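Local coordinates for probable porin (Pseudomonas aeruginosa, PDB 2Y0H), which probably forms a diffusion pore for small solutes across the bacterial outer membrane, at residues Y90-L95 and K152-E157; G220-S225 and T253-A258. All coordinates share one frame; numbering follows the deposited sequence.

Interaction 1: residues Y90-L95 and K152-E157; sequences YSHLGL and KSRTRE. With C8E ((hydroxyethyloxy)tri(ethyloxy)octane), chain N.
Tyr90 and Arg156 bring the two backbones closest, with 5.7 Å between Tyr90 CA and Arg156 CA; from there the segments diverge, and Arg154 CA is 9.0 Å from His92 CA. No hydrogen bond joins them, because in the 18-strand antiparallel barrel of this OprD-family porin, strands 104-108 and 129-137 come between strands 87-101 and 143-154. Instead, the side chains of Tyr90 and His92 reach across to meet both side chains and main chain of 152-157. Alternation along strand 87-101 turns these two to this side, while Ser91 and Leu93 lie by a detergent molecule, consistent with a lipid-facing outer surface. The extended Arg154 crosses His92 at about a right angle. Its CD sits over the centre of the imidazole, 3.5 Å from the centroid, in a CH-pi contact, and the guanidinium lies nearly flat against the ring, the planes 17° apart. Face against face, His92 CE1 comes within 3.1 Å of Arg154 NE. Arginine suits this place because its methylenes and flat head can cover a ring while its NH1 end makes a salt bridge with Asp131; the cation so near would tend to disfavour protonation of His92. Tyr90 has CG anti to the backbone N (chi1 174°), swung out toward 152-157. One face of its ring meets Arg156 CA, a second CH-pi contact. Arg156 CG packs 3.5 Å from Tyr90 CB, and beyond it the chain bends off to a salt bridge with Asp89. At the other end of the phenol, Tyr90 OH lies 3.7 Å from Arg154 CD, touching the aliphatic part of the arginine.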
loop_
_atom_site.group_PDB
_atom_site.type_symbol
_atom_site.label_atom_id
_atom_site.label_comp_id
_atom_site.label_asym_id
_atom_site.label_seq_id
_atom_site.Cartn_x
_atom_site.Cartn_y
_atom_site.Cartn_z
ATOM N N TYR A 90 -17.410 2.471 12.484
ATOM C CA TYR A 90 -16.545 1.319 12.631
ATOM C C TYR A 90 -15.614 1.539 13.815
ATOM O O TYR A 90 -15.075 2.638 14.011
ATOM C CB TYR A 90 -15.722 1.074 11.359
ATOM C CG TYR A 90 -14.708 -0.039 11.526
ATOM C CD1 TYR A 90 -15.089 -1.373 11.415
ATOM C CD2 TYR A 90 -13.376 0.241 11.814
ATOM C CE1 TYR A 90 -14.171 -2.402 11.580
ATOM C CE2 TYR A 90 -12.448 -0.780 11.985
ATOM C CZ TYR A 90 -12.854 -2.097 11.870
ATOM O OH TYR A 90 -11.941 -3.114 12.032
ATOM N N SER A 91 -15.450 0.502 14.622
ATOM C CA SER A 91 -14.455 0.525 15.676
ATOM C C SER A 91 -13.878 -0.872 15.861
ATOM O O SER A 91 -14.544 -1.874 15.612
ATOM C CB SER A 91 -15.048 1.049 16.983
ATOM O OG SER A 91 -16.054 0.187 17.458
ATOM N N HIS A 92 -12.628 -0.931 16.286
ATOM C CA HIS A 92 -11.987 -2.205 16.568
ATOM C C HIS A 92 -10.824 -1.943 17.480
ATOM O O HIS A 92 -10.184 -0.898 17.398
ATOM C CB HIS A 92 -11.498 -2.870 15.285
ATOM C CG HIS A 92 -10.736 -4.135 15.517
ATOM N ND1 HIS A 92 -11.339 -5.306 15.923
ATOM C CD2 HIS A 92 -9.414 -4.415 15.403
ATOM C CE1 HIS A 92 -10.424 -6.254 16.040
ATOM N NE2 HIS A 92 -9.247 -5.738 15.733
ATOM N N LEU A 93 -10.565 -2.881 18.375
ATOM C CA LEU A 93 -9.393 -2.805 19.220
ATOM C C LEU A 93 -8.579 -4.074 19.043
ATOM O O LEU A 93 -9.090 -5.168 19.222
ATOM C CB LEU A 93 -9.794 -2.619 20.675
ATOM C CG LEU A 93 -8.676 -2.547 21.724
ATOM C CD1 LEU A 93 -8.113 -3.909 21.995
ATOM C CD2 LEU A 93 -7.579 -1.580 21.314
ATOM N N GLY A 94 -7.312 -3.928 18.680
ATOM C CA GLY A 94 -6.437 -5.077 18.567
ATOM C C GLY A 94 -5.234 -4.896 19.460
ATOM O O GLY A 94 -4.804 -3.759 19.715
ATOM N N LEU A 95 -4.696 -6.016 19.934
ATOM C CA LEU A 95 -3.452 -6.028 20.694
ATOM C C LEU A 95 -2.374 -6.716 19.901
ATOM O O LEU A 95 -2.656 -7.569 19.057
ATOM C CB LEU A 95 -3.614 -6.766 22.030
ATOM C CG LEU A 95 -4.665 -6.203 22.979
ATOM C CD1 LEU A 95 -4.716 -7.038 24.241
ATOM C CD2 LEU A 95 -4.370 -4.751 23.308
ATOM N N LYS A 152 -6.453 -13.168 9.531
ATOM C CA LYS A 152 -7.617 -12.384 9.114
ATOM C C LYS A 152 -7.321 -10.967 8.675
ATOM O O LYS A 152 -6.363 -10.345 9.122
ATOM C CB LYS A 152 -8.725 -12.369 10.175
ATOM C CG LYS A 152 -8.264 -12.340 11.610
ATOM C CD LYS A 152 -9.439 -12.023 12.535
ATOM C CE LYS A 152 -10.628 -12.944 12.280
ATOM N NZ LYS A 152 -10.335 -14.360 12.636
ATOM N N SER A 153 -8.193 -10.478 7.804
ATOM C CA SER A 153 -8.126 -9.143 7.255
ATOM C C SER A 153 -9.319 -8.349 7.785
ATOM O O SER A 153 -10.435 -8.861 7.794
ATOM C CB SER A 153 -8.183 -9.220 5.723
ATOM O OG SER A 153 -8.278 -7.928 5.133
ATOM N N ARG A 154 -9.076 -7.112 8.223
ATOM C CA ARG A 154 -10.136 -6.218 8.722
ATOM C C ARG A 154 -10.178 -4.882 8.003
ATOM O O ARG A 154 -9.170 -4.165 7.978
ATOM C CB ARG A 154 -9.935 -5.906 10.202
ATOM C CG ARG A 154 -10.365 -7.010 11.120
ATOM C CD ARG A 154 -10.515 -6.529 12.555
ATOM N NE ARG A 154 -11.176 -7.567 13.346
ATOM C CZ ARG A 154 -10.529 -8.599 13.873
ATOM N NH1 ARG A 154 -9.216 -8.690 13.703
ATOM N NH2 ARG A 154 -11.179 -9.522 14.574
ATOM N N THR A 155 -11.340 -4.534 7.454
ATOM C CA THR A 155 -11.584 -3.171 6.957
ATOM C C THR A 155 -12.940 -2.642 7.421
ATOM O O THR A 155 -13.796 -3.418 7.855
ATOM C CB THR A 155 -11.544 -3.096 5.419
ATOM O OG1 THR A 155 -12.621 -3.870 4.885
ATOM C CG2 THR A 155 -10.242 -3.645 4.898
ATOM N N ARG A 156 -13.131 -1.323 7.314
ATOM C CA ARG A 156 -14.390 -0.661 7.687
ATOM C C ARG A 156 -15.618 -1.324 7.046
ATOM O O ARG A 156 -16.762 -0.936 7.327
ATOM C CB ARG A 156 -14.335 0.852 7.367
ATOM C CG ARG A 156 -15.528 1.679 7.879
ATOM C CD ARG A 156 -15.214 3.195 8.032
ATOM N NE ARG A 156 -15.165 3.929 6.764
ATOM C CZ ARG A 156 -15.600 5.181 6.599
ATOM N NH1 ARG A 156 -16.133 5.844 7.616
ATOM N NH2 ARG A 156 -15.509 5.776 5.415
ATOM N N GLU A 157 -15.368 -2.321 6.192
ATOM C CA GLU A 157 -16.409 -3.176 5.619
ATOM C C GLU A 157 -16.043 -4.653 5.771
ATOM O O GLU A 157 -16.596 -5.512 5.086
ATOM C CB GLU A 157 -16.624 -2.860 4.139
ATOM C CG GLU A 157 -16.674 -1.369 3.822
ATOM C CD GLU A 157 -15.293 -0.742 3.789
ATOM O OE1 GLU A 157 -14.309 -1.502 3.659
ATOM O OE2 GLU A 157 -15.187 0.499 3.890
HETATM C C1 C8E N . -10.881 6.390 19.378
HETATM C C2 C8E N . -9.634 5.531 19.543
HETATM C C3 C8E N . -9.938 4.066 19.247
HETATM C C4 C8E N . -10.534 3.322 20.441
HETATM C C5 C8E N . -11.744 2.497 19.998
HETATM C C6 C8E N . -11.668 1.051 20.480
HETATM C C7 C8E N . -12.899 0.270 20.019
HETATM C C8 C8E N . -13.614 -0.439 21.165
HETATM O O9 C8E N . -15.015 -0.447 20.941
HETATM C C10 C8E N . -15.526 -1.693 20.508
HETATM C C11 C8E N . -17.036 -1.736 20.758
#

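Interaction 2: residues G220-S225 and T253-A258; sequences GLSLRS and TLRAGA
Arg224 and Thr253 exchange a pair of backbone hydrogen bonds, Thr253 N to Arg224 O at 2.7 Å and Arg224 N to Thr253 O at 2.8 Å. Ser222 and Arg255 form the next hydrogen-bonded pair; its straighter bond runs from Arg255 N to Ser222 O at 2.9 Å, with 167° at the hydrogen. A last bond, from Gly257 N to Gly220 O, closes the ladder where both strands give way to turns. Glycine fits here, since Gly220 and Gly257 both have positive phi (78° and 54°). This is the open end of the antiparallel hairpin 221-234/244-256, remote from its connecting loop. A water bridges the Arg224-Thr253 rung, donating to Arg224 O and lying 2.7 Å from Thr253 OG1. Around the ladder, side chains alternate between two unlike faces. Ser222, Arg224, Thr253 and Arg255 share one, where the small Ser222 OG packs 3.5 Å from Arg255 CB, beyond which the arginine chain bends away at chi2. On the other, Leu221, Leu223, Leu254 and Ala256 form an apolar surface. Ala256, short enough to admit a neighbour, takes Leu221 CD2 at 3.5 Å from its CB. Leu223 CD1 comes back across the non-hydrogen-bonded pair to lie 4.2 Å from Leu254 CB. Leu217 touches both Leu223 and Leu254, and a bound detergent lies near Leu223. The main-chain groups of the two hydrogen-bonded pairs thus satisfy one another, and the division into a leucine-rich and a polar face is consistent with a barrel wall between lipid and a watery interior.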
loop_
_atom_site.group_PDB
_atom_site.type_symbol
_atom_site.label_atom_id
_atom_site.label_comp_id
_atom_site.label_asym_id
_atom_site.label_seq_id
_atom_site.Cartn_x
_atom_site.Cartn_y
_atom_site.Cartn_z
ATOM N N GLY A 220 22.661 16.484 -6.540
ATOM C CA GLY A 220 21.225 16.638 -6.674
ATOM C C GLY A 220 20.609 15.771 -7.761
ATOM O O GLY A 220 19.427 15.905 -8.048
ATOM N N LEU A 221 21.398 14.880 -8.357
ATOM C CA LEU A 221 20.908 14.053 -9.460
ATOM C C LEU A 221 21.031 12.578 -9.147
ATOM O O LEU A 221 22.064 12.135 -8.664
ATOM C CB LEU A 221 21.692 14.341 -10.737
ATOM C CG LEU A 221 21.511 15.720 -11.356
ATOM C CD1 LEU A 221 22.655 16.031 -12.318
ATOM C CD2 LEU A 221 20.168 15.785 -12.053
ATOM N N SER A 222 19.988 11.809 -9.441
ATOM C CA SER A 222 20.068 10.364 -9.265
ATOM C C SER A 222 19.013 9.635 -10.079
ATOM O O SER A 222 17.906 10.130 -10.268
ATOM C CB SER A 222 19.937 9.984 -7.788
ATOM O OG SER A 222 18.641 10.293 -7.299
ATOM N N LEU A 223 19.364 8.457 -10.565
ATOM C CA LEU A 223 18.414 7.642 -11.292
ATOM C C LEU A 223 18.002 6.446 -10.437
ATOM O O LEU A 223 18.811 5.575 -10.122
ATOM C CB LEU A 223 18.995 7.181 -12.625
ATOM C CG LEU A 223 17.975 6.533 -13.562
ATOM C CD1 LEU A 223 16.876 7.526 -13.974
ATOM C CD2 LEU A 223 18.676 5.971 -14.777
ATOM N N ARG A 224 16.737 6.421 -10.051
ATOM C CA ARG A 224 16.210 5.289 -9.312
ATOM C C ARG A 224 15.512 4.328 -10.279
ATOM O O ARG A 224 14.544 4.707 -10.940
ATOM C CB ARG A 224 15.254 5.777 -8.226
ATOM C CG ARG A 224 14.662 4.685 -7.340
ATOM C CD ARG A 224 13.602 5.306 -6.457
ATOM N NE ARG A 224 12.880 4.355 -5.616
ATOM C CZ ARG A 224 13.319 3.921 -4.438
ATOM N NH1 ARG A 224 14.498 4.328 -3.976
ATOM N NH2 ARG A 224 12.590 3.068 -3.736
ATOM N N SER A 225 16.036 3.106 -10.368
ATOM C CA SER A 225 15.423 2.025 -11.132
ATOM C C SER A 225 14.804 0.992 -10.184
ATOM O O SER A 225 15.501 0.348 -9.402
ATOM C CB SER A 225 16.447 1.352 -12.057
ATOM O OG SER A 225 17.024 2.312 -12.924
ATOM N N THR A 253 12.952 6.662 -12.028
ATOM C CA THR A 253 12.742 8.008 -11.510
ATOM C C THR A 253 14.038 8.802 -11.546
ATOM O O THR A 253 15.058 8.402 -10.974
ATOM C CB THR A 253 12.172 7.988 -10.070
ATOM O OG1 THR A 253 10.940 7.260 -10.056
ATOM C CG2 THR A 253 11.900 9.399 -9.577
ATOM N N LEU A 254 14.003 9.916 -12.258
ATOM C CA LEU A 254 15.145 10.815 -12.297
ATOM C C LEU A 254 14.902 11.940 -11.305
ATOM O O LEU A 254 13.984 12.745 -11.471
ATOM C CB LEU A 254 15.325 11.368 -13.701
ATOM C CG LEU A 254 16.491 12.328 -13.949
ATOM C CD1 LEU A 254 17.809 11.657 -13.625
ATOM C CD2 LEU A 254 16.469 12.817 -15.395
ATOM N N ARG A 255 15.709 11.972 -10.253
ATOM C CA ARG A 255 15.611 13.021 -9.247
ATOM C C ARG A 255 16.599 14.120 -9.616
ATOM O O ARG A 255 17.751 13.827 -9.957
ATOM C CB ARG A 255 15.926 12.441 -7.865
ATOM C CG ARG A 255 15.969 13.456 -6.744
ATOM C CD ARG A 255 14.617 14.111 -6.543
ATOM N NE ARG A 255 14.659 15.105 -5.477
ATOM C CZ ARG A 255 13.634 15.884 -5.146
ATOM N NH1 ARG A 255 12.489 15.768 -5.805
ATOM N NH2 ARG A 255 13.748 16.769 -4.155
ATOM N N ALA A 256 16.152 15.376 -9.576
ATOM C CA ALA A 256 17.024 16.506 -9.933
ATOM C C ALA A 256 16.739 17.723 -9.076
ATOM O O ALA A 256 15.762 18.424 -9.305
ATOM C CB ALA A 256 16.872 16.861 -11.413
ATOM N N GLY A 257 17.600 17.980 -8.099
ATOM C CA GLY A 257 17.342 19.028 -7.126
ATOM C C GLY A 257 15.981 18.842 -6.478
ATOM O O GLY A 257 15.728 17.831 -5.823
ATOM N N ALA A 258 15.091 19.807 -6.690
ATOM C CA ALA A 258 13.750 19.766 -6.105
ATOM C C ALA A 258 12.702 19.121 -7.035
ATOM O O ALA A 258 11.537 18.976 -6.655
ATOM C CB ALA A 258 13.315 21.178 -5.707
HETATM O O HOH W 1 11.768 4.707 -9.582
#

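Interaction 1 and interaction 2 belong to the same closed sheet but lie on opposite sides of the chain's centre, their centres 39 Å apart and their nearest atoms about 25 Å apart, so neither touches the other. They differ in kind. Residues 220-225 and 253-258 sit on adjacent strands and form a piece of the barrel wall through main-chain bonds, whereas residues 90-95 and 152-157 sit on strands separated by two others and meet without any hydrogen bond between them, largely through side chains. Detergent marks the Ser91 and Leu93 face of strand 87-101, the one not used in interaction 1, and the leucine face in interaction 2.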